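Local atomic coordinates of manganese lipoxygenase (Gaeumannomyces graminis, PDB entry 5FX8), a protein that oxygenates linoleic and alpha-linolenic acids at a catalytic manganese centre, giving 11S- and 13R-hydroperoxy fatty acids. Residues Leu131-Phe134 with Ala135-Tyr138; Arg409-Met412 with Gln413-Asp417. One frame throughout, in Å; residues are numbered along the deposited sequence.

Interaction 1: Leu131-Phe134 with Ala135-Tyr138; sequences LDDF and ALLY
The backbone N of Leu-136 donates to Asp-133 O over 2.9 Å, with an N-H...O angle of 143°. Two more bonds of the same i to i+3 kind flank it: Ala-135 N to Asp-132 O at 3.0 Å, the straightest of the three at 165°, and Leu-137 N to Phe-134 O at 3.1 Å. Leu-136 lies against the carbonyl it is bonded to. Its CG, anti to its own carbonyl carbon (chi1 -55°), is turned back along the chain, and CD1 comes to 3.8 Å from Asp-133 CB. The carboxylate of Asp-133 turns back to the residues before the helix, where OD2 accepts hydrogen bonds from the backbone N atoms of Lys-129 and Thr-130. On the buried side Phe-134 and Leu-137 run side by side and point the same way. Leu-137 CD2 meets the Phe-134 ring at its edge, near the ring plane, 4.1 Å from CD1. The ring also stacks on Phe-128, while Leu-137 continues onto Ala-529, Val-530 and Val-533 of helix 526-539. Tyr-138 brings CD2 to 3.9 Å from Phe-134 O, and its OH accepts a hydrogen bond from the backbone N of Leu-493. The successive i to i+3 bonds make residues 131-137 a short 3-10 helix, set in the connection between helices 86-124 and 161-166, with one flank packed on helix 526-539.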
ATOM      1  N   LEU A 131     -23.281  -7.037  17.052  1.00 33.65           N
ATOM      2  CA  LEU A 131     -22.518  -6.688  15.855  1.00 31.75           C
ATOM      3  C   LEU A 131     -22.248  -5.190  15.746  1.00 32.15           C
ATOM      4  O   LEU A 131     -21.304  -4.796  15.064  1.00 29.32           O
ATOM      5  CB  LEU A 131     -23.234  -7.171  14.593  1.00 29.90           C
ATOM      6  CG  LEU A 131     -22.660  -8.357  13.810  1.00 27.56           C
ATOM      7  CD1 LEU A 131     -22.437  -9.539  14.696  1.00 32.53           C
ATOM      8  CD2 LEU A 131     -23.602  -8.765  12.736  1.00 25.32           C
ATOM      9  N   ASP A 132     -23.033  -4.346  16.407  1.00 33.89           N
ATOM     10  CA  ASP A 132     -22.831  -2.910  16.253  1.00 33.74           C
ATOM     11  C   ASP A 132     -21.605  -2.435  17.013  1.00 30.91           C
ATOM     12  O   ASP A 132     -21.023  -1.410  16.654  1.00 30.40           O
ATOM     13  CB  ASP A 132     -24.067  -2.142  16.723  1.00 37.09           C
ATOM     14  CG  ASP A 132     -25.341  -2.806  16.365  1.00 44.58           C
ATOM     15  OD1 ASP A 132     -25.735  -2.703  15.237  1.00 50.60           O
ATOM     16  OD2 ASP A 132     -25.950  -3.441  17.210  1.00 45.87           O
ATOM     17  N   ASP A 133     -21.198  -3.156  18.063  1.00 32.79           N
ATOM     18  CA  ASP A 133     -20.006  -2.772  18.811  1.00 30.16           C
ATOM     19  C   ASP A 133     -18.741  -2.916  17.986  1.00 28.08           C
ATOM     20  O   ASP A 133     -17.698  -2.395  18.382  1.00 26.43           O
ATOM     21  CB  ASP A 133     -19.872  -3.596  20.092  1.00 31.03           C
ATOM     22  CG  ASP A 133     -21.089  -3.490  20.981  1.00 38.46           C
ATOM     23  OD1 ASP A 133     -21.706  -2.407  20.975  1.00 39.73           O
ATOM     24  OD2 ASP A 133     -21.441  -4.487  21.661  1.00 34.62           O
ATOM     25  N   PHE A 134     -18.807  -3.607  16.852  1.00 26.09           N
ATOM     26  CA  PHE A 134     -17.668  -3.636  15.955  1.00 24.31           C
ATOM     27  C   PHE A 134     -17.294  -2.254  15.467  1.00 23.94           C
ATOM     28  O   PHE A 134     -16.163  -2.055  15.038  1.00 23.76           O
ATOM     29  CB  PHE A 134     -17.947  -4.541  14.771  1.00 23.31           C
ATOM     30  CG  PHE A 134     -17.529  -5.951  14.980  1.00 21.93           C
ATOM     31  CD1 PHE A 134     -16.234  -6.351  14.708  1.00 22.17           C
ATOM     32  CD2 PHE A 134     -18.420  -6.882  15.451  1.00 23.71           C
ATOM     33  CE1 PHE A 134     -15.838  -7.660  14.905  1.00 19.41           C
ATOM     34  CE2 PHE A 134     -18.028  -8.196  15.647  1.00 24.13           C
ATOM     35  CZ  PHE A 134     -16.738  -8.581  15.370  1.00 21.41           C
ATOM     36  N   ALA A 135     -18.201  -1.289  15.539  1.00 24.69           N
ATOM     37  CA  ALA A 135     -17.832   0.064  15.159  1.00 23.80           C
ATOM     38  C   ALA A 135     -16.830   0.668  16.127  1.00 24.78           C
ATOM     39  O   ALA A 135     -16.096   1.580  15.754  1.00 30.66           O
ATOM     40  CB  ALA A 135     -19.073   0.943  15.063  1.00 27.13           C
ATOM     41  N   LEU A 136     -16.794   0.193  17.374  1.00 26.33           N
ATOM     42  CA  LEU A 136     -15.779   0.636  18.319  1.00 23.05           C
ATOM     43  C   LEU A 136     -14.384   0.350  17.807  1.00 20.52           C
ATOM     44  O   LEU A 136     -13.436   1.028  18.189  1.00 24.60           O
ATOM     45  CB  LEU A 136     -15.975  -0.053  19.665  1.00 25.90           C
ATOM     46  CG  LEU A 136     -17.342   0.086  20.307  1.00 25.56           C
ATOM     47  CD1 LEU A 136     -17.486  -0.982  21.340  1.00 26.65           C
ATOM     48  CD2 LEU A 136     -17.452   1.440  20.929  1.00 26.89           C
ATOM     49  N   LEU A 137     -14.246  -0.640  16.949  1.00 19.43           N
ATOM     50  CA  LEU A 137     -12.977  -0.919  16.320  1.00 18.84           C
ATOM     51  C   LEU A 137     -12.452   0.253  15.493  1.00 21.03           C
ATOM     52  O   LEU A 137     -11.238   0.377  15.316  1.00 19.97           O
ATOM     53  CB  LEU A 137     -13.186  -2.149  15.473  1.00 19.49           C
ATOM     54  CG  LEU A 137     -12.065  -3.041  15.038  1.00 18.35           C
ATOM     55  CD1 LEU A 137     -11.283  -3.464  16.216  1.00 17.28           C
ATOM     56  CD2 LEU A 137     -12.757  -4.207  14.388  1.00 17.23           C
ATOM     57  N   TYR A 138     -13.324   1.136  15.015  1.00 22.59           N
ATOM     58  CA  TYR A 138     -12.956   2.135  14.018  1.00 21.94           C
ATOM     59  C   TYR A 138     -13.202   3.569  14.454  1.00 23.30           C
ATOM     60  O   TYR A 138     -12.436   4.458  14.092  1.00 27.51           O
ATOM     61  CB  TYR A 138     -13.729   1.865  12.720  1.00 19.12           C
ATOM     62  CG  TYR A 138     -13.405   0.556  12.046  1.00 17.07           C
ATOM     63  CD1 TYR A 138     -12.182   0.361  11.447  1.00 17.09           C
ATOM     64  CD2 TYR A 138     -14.321  -0.464  12.004  1.00 15.91           C
ATOM     65  CE1 TYR A 138     -11.879  -0.798  10.838  1.00 15.27           C
ATOM     66  CE2 TYR A 138     -14.026  -1.636  11.393  1.00 15.55           C
ATOM     67  CZ  TYR A 138     -12.801  -1.794  10.809  1.00 14.43           C
ATOM     68  OH  TYR A 138     -12.474  -2.955  10.184  1.00 13.64           O
TER

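Interaction 2: Arg409-Met412 with Gln413-Asp417; sequences RRFM and QAFVD
Four successive i to i+4 bonds carry the backbone from Arg-409-Met-412 into Gln-413-Asp-417, from Gln-413 N to Arg-409 O at 2.8 Å through to Val-416 N to Met-412 O at 2.9 Å. Among the side chains, Phe-411 and Phe-415 lean across each other at a slant, with CE1 of Phe-411 4.0 Å from Phe-415 CB. Both rings leave the backbone in the same sense, CG opposite the backbone N, with chi1 of 173° for Phe-411 and 166° for Phe-415. Met-412 bends at chi2 (-56°), which brings its sulfur into the plane of the Phe-411 ring at the edge; SD also lies 4.4 Å from Phe-415 CD2. This is regular alpha-helical i to i+4 packing within helix 396-420, whose apolar residues are divided among several neighbours. Met-412 and Val-416 reach helix 460-481, Phe-415 lies on helix 313-321, and Phe-411 and Ala-414 touch Ala-571 of helix 566-587; the Phe-411 ring additionally stacks with Phe-555. Val-416 CG2, beside its own backbone N, lies near Met-412 O. Arg-409, extended along its length, forms a salt bridge through NH1 with Asp-465 of helix 460-481.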
ATOM      1  N   ARG A 409      -2.076   7.373 -19.982  1.00  7.85           N
ATOM      2  CA  ARG A 409      -1.845   7.062 -21.377  1.00  8.73           C
ATOM      3  C   ARG A 409      -1.490   8.317 -22.127  1.00  9.43           C
ATOM      4  O   ARG A 409      -0.564   8.317 -22.935  1.00 12.06           O
ATOM      5  CB  ARG A 409      -3.063   6.385 -21.987  1.00  7.68           C
ATOM      6  CG  ARG A 409      -2.815   6.025 -23.412  1.00  7.70           C
ATOM      7  CD  ARG A 409      -3.806   5.080 -24.017  1.00  8.94           C
ATOM      8  NE  ARG A 409      -3.311   4.710 -25.332  1.00 14.23           N
ATOM      9  CZ  ARG A 409      -2.671   3.585 -25.615  1.00 15.77           C
ATOM     10  NH1 ARG A 409      -2.481   2.668 -24.661  1.00 13.29           N
ATOM     11  NH2 ARG A 409      -2.240   3.368 -26.858  1.00 17.09           N
ATOM     12  N   ARG A 410      -2.172   9.415 -21.822  1.00  9.42           N
ATOM     13  CA  ARG A 410      -1.728  10.687 -22.357  1.00 10.50           C
ATOM     14  C   ARG A 410      -0.250  10.908 -22.061  1.00 10.21           C
ATOM     15  O   ARG A 410       0.528  11.215 -22.972  1.00 11.36           O
ATOM     16  CB  ARG A 410      -2.582  11.813 -21.807  1.00 10.99           C
ATOM     17  CG  ARG A 410      -2.227  13.157 -22.361  1.00 11.36           C
ATOM     18  CD  ARG A 410      -3.043  14.219 -21.681  1.00 17.76           C
ATOM     19  NE  ARG A 410      -4.470  13.892 -21.705  1.00 24.78           N
ATOM     20  CZ  ARG A 410      -5.274  14.192 -22.723  1.00 32.39           C
ATOM     21  NH1 ARG A 410      -4.790  14.825 -23.799  1.00 27.65           N
ATOM     22  NH2 ARG A 410      -6.558  13.859 -22.676  1.00 35.15           N
ATOM     23  N   PHE A 411       0.166  10.733 -20.800  1.00  9.10           N
ATOM     24  CA  PHE A 411       1.580  10.923 -20.509  1.00  8.62           C
ATOM     25  C   PHE A 411       2.446   9.973 -21.321  1.00 14.47           C
ATOM     26  O   PHE A 411       3.478  10.375 -21.855  1.00 16.82           O
ATOM     27  CB  PHE A 411       1.888  10.743 -19.032  1.00  7.66           C
ATOM     28  CG  PHE A 411       3.347  10.766 -18.736  1.00  7.31           C
ATOM     29  CD1 PHE A 411       4.100   9.608 -18.785  1.00  7.04           C
ATOM     30  CD2 PHE A 411       3.975  11.946 -18.439  1.00  7.26           C
ATOM     31  CE1 PHE A 411       5.417   9.636 -18.548  1.00  6.82           C
ATOM     32  CE2 PHE A 411       5.301  11.973 -18.183  1.00  7.08           C
ATOM     33  CZ  PHE A 411       6.026  10.819 -18.250  1.00  7.21           C
ATOM     34  N   MET A 412       2.080   8.698 -21.381  1.00  9.55           N
ATOM     35  CA  MET A 412       2.967   7.754 -22.033  1.00  9.58           C
ATOM     36  C   MET A 412       3.060   8.054 -23.508  1.00 10.95           C
ATOM     37  O   MET A 412       4.116   7.889 -24.114  1.00 11.70           O
ATOM     38  CB  MET A 412       2.510   6.315 -21.799  1.00  8.54           C
ATOM     39  CG  MET A 412       2.759   5.803 -20.423  1.00  7.63           C
ATOM     40  SD  MET A 412       4.473   5.893 -19.874  1.00 11.93           S
ATOM     41  CE  MET A 412       4.294   5.137 -18.270  1.00  5.32           C
ATOM     42  N   GLN A 413       1.958   8.484 -24.100  1.00 12.47           N
ATOM     43  CA  GLN A 413       1.964   8.868 -25.503  1.00 13.58           C
ATOM     44  C   GLN A 413       2.901  10.037 -25.731  1.00 13.50           C
ATOM     45  O   GLN A 413       3.718  10.020 -26.653  1.00 14.56           O
ATOM     46  CB  GLN A 413       0.555   9.215 -25.956  1.00 12.78           C
ATOM     47  CG  GLN A 413       0.461   9.431 -27.449  1.00 24.52           C
ATOM     48  CD  GLN A 413       0.457   8.129 -28.236  1.00 34.38           C
ATOM     49  OE1 GLN A 413      -0.470   7.329 -28.109  1.00 37.80           O
ATOM     50  NE2 GLN A 413       1.486   7.915 -29.058  1.00 30.43           N
ATOM     51  N   ALA A 414       2.834  11.048 -24.873  1.00 12.22           N
ATOM     52  CA  ALA A 414       3.761  12.151 -25.066  1.00 12.61           C
ATOM     53  C   ALA A 414       5.198  11.730 -24.784  1.00 12.08           C
ATOM     54  O   ALA A 414       6.116  12.236 -25.422  1.00 15.86           O
ATOM     55  CB  ALA A 414       3.359  13.342 -24.212  1.00  8.87           C
ATOM     56  N   PHE A 415       5.415  10.797 -23.863  1.00 13.24           N
ATOM     57  CA  PHE A 415       6.767  10.350 -23.558  1.00 11.29           C
ATOM     58  C   PHE A 415       7.374   9.588 -24.725  1.00 12.31           C
ATOM     59  O   PHE A 415       8.543   9.793 -25.059  1.00 13.65           O
ATOM     60  CB  PHE A 415       6.752   9.498 -22.283  1.00 10.13           C
ATOM     61  CG  PHE A 415       8.004   8.715 -22.058  1.00  9.69           C
ATOM     62  CD1 PHE A 415       9.200   9.348 -21.819  1.00 10.14           C
ATOM     63  CD2 PHE A 415       7.985   7.348 -22.078  1.00  9.40           C
ATOM     64  CE1 PHE A 415      10.340   8.646 -21.627  1.00  8.71           C
ATOM     65  CE2 PHE A 415       9.144   6.624 -21.862  1.00  8.48           C
ATOM     66  CZ  PHE A 415      10.315   7.278 -21.643  1.00  8.93           C
ATOM     67  N   VAL A 416       6.590   8.718 -25.359  1.00 12.36           N
ATOM     68  CA  VAL A 416       7.077   7.947 -26.493  1.00 13.02           C
ATOM     69  C   VAL A 416       7.312   8.857 -27.682  1.00 15.49           C
ATOM     70  O   VAL A 416       8.354   8.770 -28.340  1.00 15.78           O
ATOM     71  CB  VAL A 416       6.107   6.802 -26.831  1.00 13.39           C
ATOM     72  CG1 VAL A 416       6.504   6.102 -28.114  1.00 14.81           C
ATOM     73  CG2 VAL A 416       6.110   5.812 -25.736  1.00 11.45           C
ATOM     74  N   ASP A 417       6.376   9.776 -27.950  1.00 15.53           N
ATOM     75  CA  ASP A 417       6.600  10.731 -29.028  1.00 18.53           C
ATOM     76  C   ASP A 417       7.828  11.594 -28.758  1.00 16.84           C
ATOM     77  O   ASP A 417       8.599  11.882 -29.670  1.00 18.64           O
ATOM     78  CB  ASP A 417       5.369  11.607 -29.245  1.00 19.40           C
ATOM     79  CG  ASP A 417       4.175  10.847 -29.828  1.00 25.28           C
ATOM     80  OD1 ASP A 417       4.325   9.790 -30.491  1.00 27.50           O
ATOM     81  OD2 ASP A 417       3.054  11.341 -29.603  1.00 26.54           O
TER

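Interactions 1 and 2 lie on opposite sides of the chain's centre, their own centres 47 Å apart and their nearest atoms about 33 Å apart, so they do not touch. Both are local windings of one continuous stretch, the first a 3-10 turn and the second part of an alpha helix. Helix 460-481, a neighbour of interaction 2, also carries the manganese ligand His-478. At interaction 1 the side chain of Leu-137 is about 9 Å from an N-acetylglucosamine of an attached glycan, probably the one on Asn-116. Neither contact belongs to the metal site formed by His-290, His-294, His-478, Asn-482 and Val-618.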